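Local structure of sensor protein CpxA (Vibrio parahaemolyticus, 3V67) at residues K33-L41 with V111-M119; R57-V67 with Q77-V85. The protein is probably a membrane-bound sensor histidine kinase of a two-component system, and the chain described here is its periplasmic, PAS-fold sensing domain. One frame throughout, in Å; residues are numbered along the deposited sequence.

Contact 1 (K33-L41 with V111-M119); sequences KETDLGRIL and VLADSELLM
L37 and I40, on the first turns of helix 37-46, press against L112, A113 and L117 of the hairpin formed by strands 102-112 and 115-124, and across the two segments the meeting is almost wholly apolar. L37 drives its CD2 methyl between two partners: it crosses L112 at about a right angle, CD2 lying 3.7 Å from L112 CB, and meets L117 tip to tip, with 3.8 Å from L37 CD2 to L117 CD1. I40 sends out two branches. Its CG2, anti to the backbone N, touches L112 CD1 at 3.8 Å, while CD1, carried by the other branch (chi1 -63°), reaches the backbone at A113 N. The A113 methyl packs against the backbone leading into the helix, 3.5 Å from A113 CB to T35 O.

The hairpin belongs to the antiparallel sheet of the PAS fold: L112 to S115 form its type I' turn, and the helix start packs beside that turn. F60 of strand 57-61 and I27 of helix 14-30 also lie against L112.

Polar links are few. A water accepts from A113 N and makes a weak bond to E34 O, bridging the segments. On the helix side, D36 is the N-cap: its OD1 takes R39 N through the anti lone pair at 2.7 Å. E34 OE1 accepts from D36 N and forms a salt bridge in plane at the R39 guanidinium edge, 3.6 Å from R39 NH1, though that poorly ordered side chain is less certainly placed.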
loop_
_atom_site.group_PDB
_atom_site.type_symbol
_atom_site.label_atom_id
_atom_site.label_comp_id
_atom_site.label_asym_id
_atom_site.label_seq_id
_atom_site.Cartn_x
_atom_site.Cartn_y
_atom_site.Cartn_z
ATOM N N LYS A 33 -9.133 -5.278 -33.732
ATOM C CA LYS A 33 -9.810 -5.194 -35.018
ATOM C C LYS A 33 -10.367 -3.799 -35.285
ATOM O O LYS A 33 -10.477 -3.377 -36.437
ATOM C CB LYS A 33 -10.936 -6.227 -35.090
ATOM C CG LYS A 33 -11.785 -6.302 -33.826
ATOM C CD LYS A 33 -13.111 -6.993 -34.098
ATOM C CE LYS A 33 -12.908 -8.339 -34.776
ATOM N NZ LYS A 33 -13.315 -9.469 -33.897
ATOM N N GLU A 34 -10.714 -3.083 -34.220
ATOM C CA GLU A 34 -11.377 -1.789 -34.354
ATOM C C GLU A 34 -10.419 -0.673 -34.777
ATOM O O GLU A 34 -9.330 -0.531 -34.221
ATOM C CB GLU A 34 -12.101 -1.417 -33.057
ATOM C CG GLU A 34 -12.952 -0.167 -33.169
ATOM C CD GLU A 34 -13.954 -0.244 -34.303
ATOM O OE1 GLU A 34 -14.015 0.711 -35.106
ATOM O OE2 GLU A 34 -14.682 -1.255 -34.393
ATOM N N THR A 35 -10.840 0.116 -35.761
ATOM C CA THR A 35 -10.017 1.204 -36.286
ATOM C C THR A 35 -10.517 2.572 -35.833
ATOM O O THR A 35 -9.866 3.588 -36.074
ATOM C CB THR A 35 -9.975 1.193 -37.827
ATOM O OG1 THR A 35 -11.298 1.383 -38.346
ATOM C CG2 THR A 35 -9.410 -0.124 -38.341
ATOM N N ASP A 36 -11.678 2.598 -35.189
ATOM C CA ASP A 36 -12.235 3.849 -34.688
ATOM C C ASP A 36 -11.991 3.971 -33.191
ATOM O O ASP A 36 -12.473 3.153 -32.406
ATOM C CB ASP A 36 -13.731 3.936 -34.989
ATOM C CG ASP A 36 -14.310 5.300 -34.671
ATOM O OD1 ASP A 36 -14.709 5.524 -33.511
ATOM O OD2 ASP A 36 -14.372 6.148 -35.583
ATOM N N LEU A 37 -11.237 4.994 -32.803
ATOM C CA LEU A 37 -10.886 5.210 -31.405
ATOM C C LEU A 37 -12.129 5.503 -30.564
ATOM O O LEU A 37 -12.294 4.950 -29.475
ATOM C CB LEU A 37 -9.880 6.360 -31.281
ATOM C CG LEU A 37 -8.826 6.324 -30.166
ATOM C CD1 LEU A 37 -8.901 7.587 -29.319
ATOM C CD2 LEU A 37 -8.943 5.078 -29.292
ATOM N N GLY A 38 -12.998 6.367 -31.082
ATOM C CA GLY A 38 -14.221 6.737 -30.392
ATOM C C GLY A 38 -15.103 5.540 -30.096
ATOM O O GLY A 38 -15.704 5.439 -29.023
ATOM N N ARG A 39 -15.172 4.622 -31.053
ATOM C CA ARG A 39 -15.939 3.397 -30.890
ATOM C C ARG A 39 -15.349 2.553 -29.766
ATOM O O ARG A 39 -16.080 1.994 -28.943
ATOM C CB ARG A 39 -15.968 2.615 -32.206
ATOM C CG ARG A 39 -16.855 1.384 -32.183
ATOM C CD ARG A 39 -17.291 0.989 -33.587
ATOM N NE ARG A 39 -18.278 1.916 -34.137
ATOM C CZ ARG A 39 -18.016 2.836 -35.062
ATOM N NH1 ARG A 39 -16.791 2.956 -35.555
ATOM N NH2 ARG A 39 -18.982 3.632 -35.501
ATOM N N ILE A 40 -14.021 2.476 -29.727
ATOM C CA ILE A 40 -13.330 1.729 -28.685
ATOM C C ILE A 40 -13.615 2.304 -27.301
ATOM O O ILE A 40 -13.981 1.572 -26.383
ATOM C CB ILE A 40 -11.804 1.710 -28.903
ATOM C CG1 ILE A 40 -11.454 0.990 -30.203
ATOM C CG2 ILE A 40 -11.113 1.038 -27.730
ATOM C CD1 ILE A 40 -9.958 0.837 -30.431
ATOM N N LEU A 41 -13.442 3.616 -27.156
ATOM C CA LEU A 41 -13.641 4.283 -25.870
ATOM C C LEU A 41 -15.074 4.113 -25.397
ATOM O O LEU A 41 -15.328 3.799 -24.228
ATOM C CB LEU A 41 -13.300 5.768 -25.983
ATOM C CG LEU A 41 -11.876 6.099 -26.432
ATOM C CD1 LEU A 41 -11.712 7.596 -26.612
ATOM C CD2 LEU A 41 -10.859 5.564 -25.439
ATOM N N VAL A 111 -2.147 0.796 -26.987
ATOM C CA VAL A 111 -2.367 1.077 -28.397
ATOM C C VAL A 111 -3.791 0.713 -28.785
ATOM O O VAL A 111 -4.177 -0.459 -28.754
ATOM C CB VAL A 111 -1.384 0.312 -29.302
ATOM C CG1 VAL A 111 -1.724 0.546 -30.766
ATOM C CG2 VAL A 111 0.050 0.730 -29.005
ATOM N N LEU A 112 -4.566 1.730 -29.149
ATOM C CA LEU A 112 -5.947 1.536 -29.559
ATOM C C LEU A 112 -6.189 2.264 -30.870
ATOM O O LEU A 112 -5.854 3.441 -30.996
ATOM C CB LEU A 112 -6.901 2.057 -28.480
ATOM C CG LEU A 112 -6.826 1.387 -27.103
ATOM C CD1 LEU A 112 -7.843 2.007 -26.155
ATOM C CD2 LEU A 112 -7.037 -0.119 -27.210
ATOM N N ALA A 113 -6.769 1.556 -31.837
ATOM C CA ALA A 113 -7.027 2.103 -33.171
ATOM C C ALA A 113 -5.759 2.650 -33.828
ATOM O O ALA A 113 -5.777 3.731 -34.417
ATOM C CB ALA A 113 -8.110 3.178 -33.111
ATOM N N ASP A 114 -4.666 1.899 -33.714
ATOM C CA ASP A 114 -3.363 2.309 -34.239
ATOM C C ASP A 114 -2.893 3.662 -33.701
ATOM O O ASP A 114 -2.107 4.355 -34.346
ATOM C CB ASP A 114 -3.359 2.310 -35.770
ATOM C CG ASP A 114 -2.935 0.976 -36.353
ATOM O OD1 ASP A 114 -2.046 0.325 -35.765
ATOM O OD2 ASP A 114 -3.486 0.578 -37.400
ATOM N N SER A 115 -3.375 4.030 -32.518
ATOM C CA SER A 115 -2.952 5.263 -31.865
ATOM C C SER A 115 -2.288 4.944 -30.534
ATOM O O SER A 115 -2.751 4.077 -29.795
ATOM C CB SER A 115 -4.147 6.188 -31.638
ATOM O OG SER A 115 -4.833 6.436 -32.855
ATOM N N GLU A 116 -1.197 5.642 -30.237
ATOM C CA GLU A 116 -0.495 5.464 -28.971
ATOM C C GLU A 116 -1.058 6.381 -27.889
ATOM O O GLU A 116 -0.924 7.606 -27.953
ATOM C CB GLU A 116 1.006 5.707 -29.140
ATOM C CG GLU A 116 1.746 4.564 -29.808
ATOM C CD GLU A 116 3.216 4.877 -30.027
ATOM O OE1 GLU A 116 3.559 6.073 -30.136
ATOM O OE2 GLU A 116 4.027 3.930 -30.087
ATOM N N LEU A 117 -1.688 5.766 -26.895
ATOM C CA LEU A 117 -2.337 6.490 -25.811
ATOM C C LEU A 117 -1.860 5.974 -24.461
ATOM O O LEU A 117 -0.970 5.124 -24.383
ATOM C CB LEU A 117 -3.852 6.320 -25.903
ATOM C CG LEU A 117 -4.484 6.640 -27.257
ATOM C CD1 LEU A 117 -5.964 6.297 -27.243
ATOM C CD2 LEU A 117 -4.265 8.105 -27.617
ATOM N N LEU A 118 -2.471 6.484 -23.398
ATOM C CA LEU A 118 -2.130 6.067 -22.046
ATOM C C LEU A 118 -3.381 5.668 -21.276
ATOM O O LEU A 118 -4.416 6.329 -21.361
ATOM C CB LEU A 118 -1.383 7.185 -21.320
ATOM C CG LEU A 118 -0.071 7.603 -21.988
ATOM C CD1 LEU A 118 0.276 9.032 -21.628
ATOM C CD2 LEU A 118 1.055 6.655 -21.586
ATOM N N MET A 119 -3.272 4.576 -20.529
ATOM C CA MET A 119 -4.379 4.027 -19.767
ATOM C C MET A 119 -4.155 4.252 -18.279
ATOM O O MET A 119 -3.019 4.239 -17.790
ATOM C CB MET A 119 -4.530 2.529 -20.050
ATOM C CG MET A 119 -5.848 1.930 -19.573
ATOM S SD MET A 119 -5.872 0.126 -19.633
ATOM C CE MET A 119 -5.111 -0.265 -18.064
HETATM O O HOH W 1 -7.326 -1.161 -31.510
#

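Contact 2 (R57-V67 with Q77-V85); sequences RVFFSDYNGNV and QLRAMQNFV
D62 OD1 is gripped by two backbone amides that come from opposite faces of its carboxylate plane, N64 N at 2.7 Å and N66 N at 3.1 Å. The first closes an Asx turn. The other oxygen, D62 OD2, offers its syn lone pair to N66 ND2 along a nearly straight line (172°), so both oxygens of D62 help hold the loop that carries G65 and V67 to the helix. There V85 CG1 lies 3.8 Å from G65 O. V67 CG2 sits against V85 CG2 and M81 CG and, less certainly because that side chain is poorly ordered, near Q82 OE1, while its CG1 faces L78.

Strand 57-61 and helix 75-87 pack as sheet and covering helix of the PAS fold, their local axes 10.1 Å apart at 44°. F59 and M81 hold the middle of this interface. M81 lays CB over one face of the F59 ring as a CH-pi contact, 3.8 Å from M81 CB to the ring centroid; bends at chi2 and chi3 then fold the chain back along the phenylalanine, bringing CE to 3.4 Å from F59 CD2. The sulfur stands obliquely to the ring in a Met-aromatic contact. Y120 of the adjacent strand 115-124 and I104 of strand 102-112, beyond it, also touch M81.

At the start of the strand, R57 runs extended from CG to NE and gives NH1 to Q77 OE1 at 2.8 Å. The acceptor lies in the guanidinium plane and the donor in the carbonyl plane, although the two planes are turned 60° apart. F59 CZ rests against one face of the same guanidinium, and R57 also touches Y102, R48, T69 and K72.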
loop_
_atom_site.group_PDB
_atom_site.type_symbol
_atom_site.label_atom_id
_atom_site.label_comp_id
_atom_site.label_asym_id
_atom_site.label_seq_id
_atom_site.Cartn_x
_atom_site.Cartn_y
_atom_site.Cartn_z
ATOM N N ARG A 57 -12.640 1.836 -12.695
ATOM C CA ARG A 57 -12.946 2.553 -13.920
ATOM C C ARG A 57 -11.688 2.832 -14.734
ATOM O O ARG A 57 -10.714 3.366 -14.220
ATOM C CB ARG A 57 -13.649 3.867 -13.592
ATOM C CG ARG A 57 -13.788 4.777 -14.787
ATOM C CD ARG A 57 -14.630 5.993 -14.480
ATOM N NE ARG A 57 -14.682 6.878 -15.637
ATOM C CZ ARG A 57 -15.267 8.070 -15.642
ATOM N NH1 ARG A 57 -15.857 8.525 -14.544
ATOM N NH2 ARG A 57 -15.259 8.807 -16.745
ATOM N N VAL A 58 -11.715 2.475 -16.012
ATOM C CA VAL A 58 -10.574 2.718 -16.885
ATOM C C VAL A 58 -10.651 4.091 -17.554
ATOM O O VAL A 58 -11.655 4.428 -18.178
ATOM C CB VAL A 58 -10.444 1.613 -17.952
ATOM C CG1 VAL A 58 -9.377 1.976 -18.961
ATOM C CG2 VAL A 58 -10.128 0.276 -17.292
ATOM N N PHE A 59 -9.591 4.883 -17.400
ATOM C CA PHE A 59 -9.492 6.190 -18.045
ATOM C C PHE A 59 -8.415 6.160 -19.124
ATOM O O PHE A 59 -7.537 5.300 -19.117
ATOM C CB PHE A 59 -9.093 7.269 -17.042
ATOM C CG PHE A 59 -10.203 7.728 -16.134
ATOM C CD1 PHE A 59 -10.999 8.809 -16.477
ATOM C CD2 PHE A 59 -10.414 7.111 -14.911
ATOM C CE1 PHE A 59 -11.996 9.252 -15.626
ATOM C CE2 PHE A 59 -11.411 7.550 -14.057
ATOM C CZ PHE A 59 -12.201 8.620 -14.416
ATOM N N PHE A 60 -8.468 7.128 -20.031
ATOM C CA PHE A 60 -7.467 7.243 -21.077
ATOM C C PHE A 60 -7.008 8.681 -21.234
ATOM O O PHE A 60 -7.736 9.610 -20.899
ATOM C CB PHE A 60 -8.018 6.729 -22.408
ATOM C CG PHE A 60 -8.328 5.260 -22.406
ATOM C CD1 PHE A 60 -7.316 4.329 -22.556
ATOM C CD2 PHE A 60 -9.631 4.809 -22.251
ATOM C CE1 PHE A 60 -7.593 2.975 -22.549
ATOM C CE2 PHE A 60 -9.915 3.460 -22.248
ATOM C CZ PHE A 60 -8.893 2.540 -22.399
ATOM N N SER A 61 -5.795 8.857 -21.743
ATOM C CA SER A 61 -5.310 10.174 -22.119
ATOM C C SER A 61 -4.343 10.024 -23.280
ATOM O O SER A 61 -3.959 8.907 -23.628
ATOM C CB SER A 61 -4.610 10.860 -20.946
ATOM O OG SER A 61 -3.252 10.453 -20.850
ATOM N N ASP A 62 -3.964 11.139 -23.892
ATOM C CA ASP A 62 -2.938 11.098 -24.925
ATOM C C ASP A 62 -1.588 11.464 -24.318
ATOM O O ASP A 62 -1.446 11.508 -23.097
ATOM C CB ASP A 62 -3.288 12.007 -26.115
ATOM C CG ASP A 62 -3.599 13.437 -25.704
ATOM O OD1 ASP A 62 -2.992 13.941 -24.736
ATOM O OD2 ASP A 62 -4.457 14.064 -26.362
ATOM N N TYR A 63 -0.605 11.725 -25.172
ATOM C CA TYR A 63 0.705 12.162 -24.710
ATOM C C TYR A 63 0.830 13.679 -24.763
ATOM O O TYR A 63 1.933 14.211 -24.872
ATOM C CB TYR A 63 1.810 11.525 -25.547
ATOM C CG TYR A 63 2.033 10.057 -25.273
ATOM C CD1 TYR A 63 2.952 9.641 -24.322
ATOM C CD2 TYR A 63 1.325 9.086 -25.968
ATOM C CE1 TYR A 63 3.161 8.297 -24.070
ATOM C CE2 TYR A 63 1.529 7.740 -25.726
ATOM C CZ TYR A 63 2.446 7.352 -24.777
ATOM O OH TYR A 63 2.645 6.015 -24.538
ATOM N N ASN A 64 -0.305 14.367 -24.687
ATOM C CA ASN A 64 -0.323 15.826 -24.707
ATOM C C ASN A 64 -1.105 16.420 -23.540
ATOM O O ASN A 64 -1.410 17.613 -23.530
ATOM C CB ASN A 64 -0.887 16.345 -26.033
ATOM C CG ASN A 64 0.072 16.155 -27.190
ATOM O OD1 ASN A 64 1.280 16.345 -27.047
ATOM N ND2 ASN A 64 -0.461 15.771 -28.343
ATOM N N GLY A 65 -1.443 15.578 -22.567
ATOM C CA GLY A 65 -2.084 16.036 -21.348
ATOM C C GLY A 65 -3.599 16.116 -21.380
ATOM O O GLY A 65 -4.205 16.755 -20.520
ATOM N N ASN A 66 -4.222 15.466 -22.357
ATOM C CA ASN A 66 -5.675 15.534 -22.483
ATOM C C ASN A 66 -6.363 14.217 -22.126
ATOM O O ASN A 66 -6.032 13.172 -22.677
ATOM C CB ASN A 66 -6.066 15.983 -23.895
ATOM C CG ASN A 66 -5.171 17.093 -24.423
ATOM O OD1 ASN A 66 -5.255 18.241 -23.984
ATOM N ND2 ASN A 66 -4.307 16.751 -25.372
ATOM N N VAL A 67 -7.316 14.273 -21.198
ATOM C CA VAL A 67 -8.102 13.100 -20.824
ATOM C C VAL A 67 -9.122 12.778 -21.917
ATOM O O VAL A 67 -9.828 13.666 -22.392
ATOM C CB VAL A 67 -8.843 13.315 -19.479
ATOM C CG1 VAL A 67 -9.704 12.106 -19.135
ATOM C CG2 VAL A 67 -7.853 13.595 -18.361
ATOM N N GLN A 77 -14.762 11.774 -10.257
ATOM C CA GLN A 77 -13.757 10.895 -10.847
ATOM C C GLN A 77 -13.040 11.586 -12.005
ATOM O O GLN A 77 -11.844 11.389 -12.222
ATOM C CB GLN A 77 -14.411 9.597 -11.331
ATOM C CG GLN A 77 -15.164 8.840 -10.247
ATOM C CD GLN A 77 -15.931 7.645 -10.782
ATOM O OE1 GLN A 77 -16.153 7.521 -11.987
ATOM N NE2 GLN A 77 -16.339 6.755 -9.886
ATOM N N LEU A 78 -13.785 12.410 -12.734
ATOM C CA LEU A 78 -13.252 13.127 -13.884
ATOM C C LEU A 78 -12.271 14.219 -13.453
ATOM O O LEU A 78 -11.196 14.377 -14.047
ATOM C CB LEU A 78 -14.402 13.720 -14.699
ATOM C CG LEU A 78 -14.149 14.029 -16.172
ATOM C CD1 LEU A 78 -12.939 13.266 -16.689
ATOM C CD2 LEU A 78 -15.387 13.675 -16.981
ATOM N N ARG A 79 -12.646 14.966 -12.416
ATOM C CA ARG A 79 -11.765 15.974 -11.836
ATOM C C ARG A 79 -10.472 15.339 -11.335
ATOM O O ARG A 79 -9.367 15.815 -11.634
ATOM C CB ARG A 79 -12.464 16.691 -10.679
ATOM C CG ARG A 79 -13.184 17.970 -11.071
ATOM C CD ARG A 79 -14.685 17.772 -11.146
ATOM N NE ARG A 79 -15.220 17.207 -9.911
ATOM C CZ ARG A 79 -16.465 17.393 -9.485
ATOM N NH1 ARG A 79 -17.301 18.141 -10.191
ATOM N NH2 ARG A 79 -16.872 16.840 -8.350
ATOM N N ALA A 80 -10.622 14.259 -10.573
ATOM C CA ALA A 80 -9.479 13.541 -10.028
ATOM C C ALA A 80 -8.554 13.060 -11.141
ATOM O O ALA A 80 -7.337 13.216 -11.052
ATOM C CB ALA A 80 -9.948 12.365 -9.178
ATOM N N MET A 81 -9.137 12.489 -12.194
ATOM C CA MET A 81 -8.343 12.004 -13.322
ATOM C C MET A 81 -7.578 13.123 -14.016
ATOM O O MET A 81 -6.385 12.984 -14.284
ATOM C CB MET A 81 -9.207 11.253 -14.338
ATOM C CG MET A 81 -8.449 10.851 -15.601
ATOM S SD MET A 81 -6.898 9.971 -15.288
ATOM C CE MET A 81 -7.464 8.609 -14.287
ATOM N N GLN A 82 -8.263 14.226 -14.306
ATOM C CA GLN A 82 -7.611 15.365 -14.946
ATOM C C GLN A 82 -6.431 15.856 -14.119
ATOM O O GLN A 82 -5.314 16.039 -14.636
ATOM C CB GLN A 82 -8.607 16.504 -15.169
ATOM C CG GLN A 82 -7.967 17.826 -15.578
ATOM C CD GLN A 82 -7.461 17.834 -17.013
ATOM O OE1 GLN A 82 -7.432 16.804 -17.687
ATOM N NE2 GLN A 82 -7.066 19.010 -17.489
ATOM N N ASN A 83 -6.684 16.057 -12.827
ATOM C CA ASN A 83 -5.629 16.461 -11.913
ATOM C C ASN A 83 -4.448 15.497 -11.955
ATOM O O ASN A 83 -3.297 15.926 -12.020
ATOM C CB ASN A 83 -6.159 16.580 -10.485
ATOM C CG ASN A 83 -5.100 17.062 -9.513
ATOM O OD1 ASN A 83 -4.347 16.266 -8.954
ATOM N ND2 ASN A 83 -5.031 18.374 -9.315
ATOM N N PHE A 84 -4.741 14.198 -11.935
ATOM C CA PHE A 84 -3.699 13.176 -11.983
ATOM C C PHE A 84 -2.850 13.308 -13.238
ATOM O O PHE A 84 -1.620 13.295 -13.169
ATOM C CB PHE A 84 -4.302 11.769 -11.912
ATOM C CG PHE A 84 -3.274 10.674 -11.820
ATOM C CD1 PHE A 84 -2.789 10.265 -10.590
ATOM C CD2 PHE A 84 -2.792 10.056 -12.964
ATOM C CE1 PHE A 84 -1.842 9.260 -10.501
ATOM C CE2 PHE A 84 -1.847 9.053 -12.880
ATOM C CZ PHE A 84 -1.371 8.655 -11.645
ATOM N N VAL A 85 -3.517 13.435 -14.381
ATOM C CA VAL A 85 -2.835 13.545 -15.664
ATOM C C VAL A 85 -1.908 14.755 -15.697
ATOM O O VAL A 85 -0.759 14.652 -16.137
ATOM C CB VAL A 85 -3.834 13.624 -16.834
ATOM C CG1 VAL A 85 -3.120 13.979 -18.131
ATOM C CG2 VAL A 85 -4.590 12.312 -16.975
#

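In the fold
Contact 1 and contact 2 lie about 16 Å apart, centre to centre, and share one antiparallel sheet, in which strands 115-124 and 57-61 are neighbours. They join directly where L118 N probably hydrogen-bonds to S61 O at 2.9 Å and where Y63 packs on the hairpin, its CE2 3.3 Å from E116 O. Along the chain, contact 2 is nested inside the loop closed by contact 1, helix 37-46 being followed by strand 57-61. Contact 2 is the deeper of the two, its centre about 8 Å from the chain centre against about 16 Å for contact 1, which lies at the hairpin turn. Neither is touched by the other chain of the assembly.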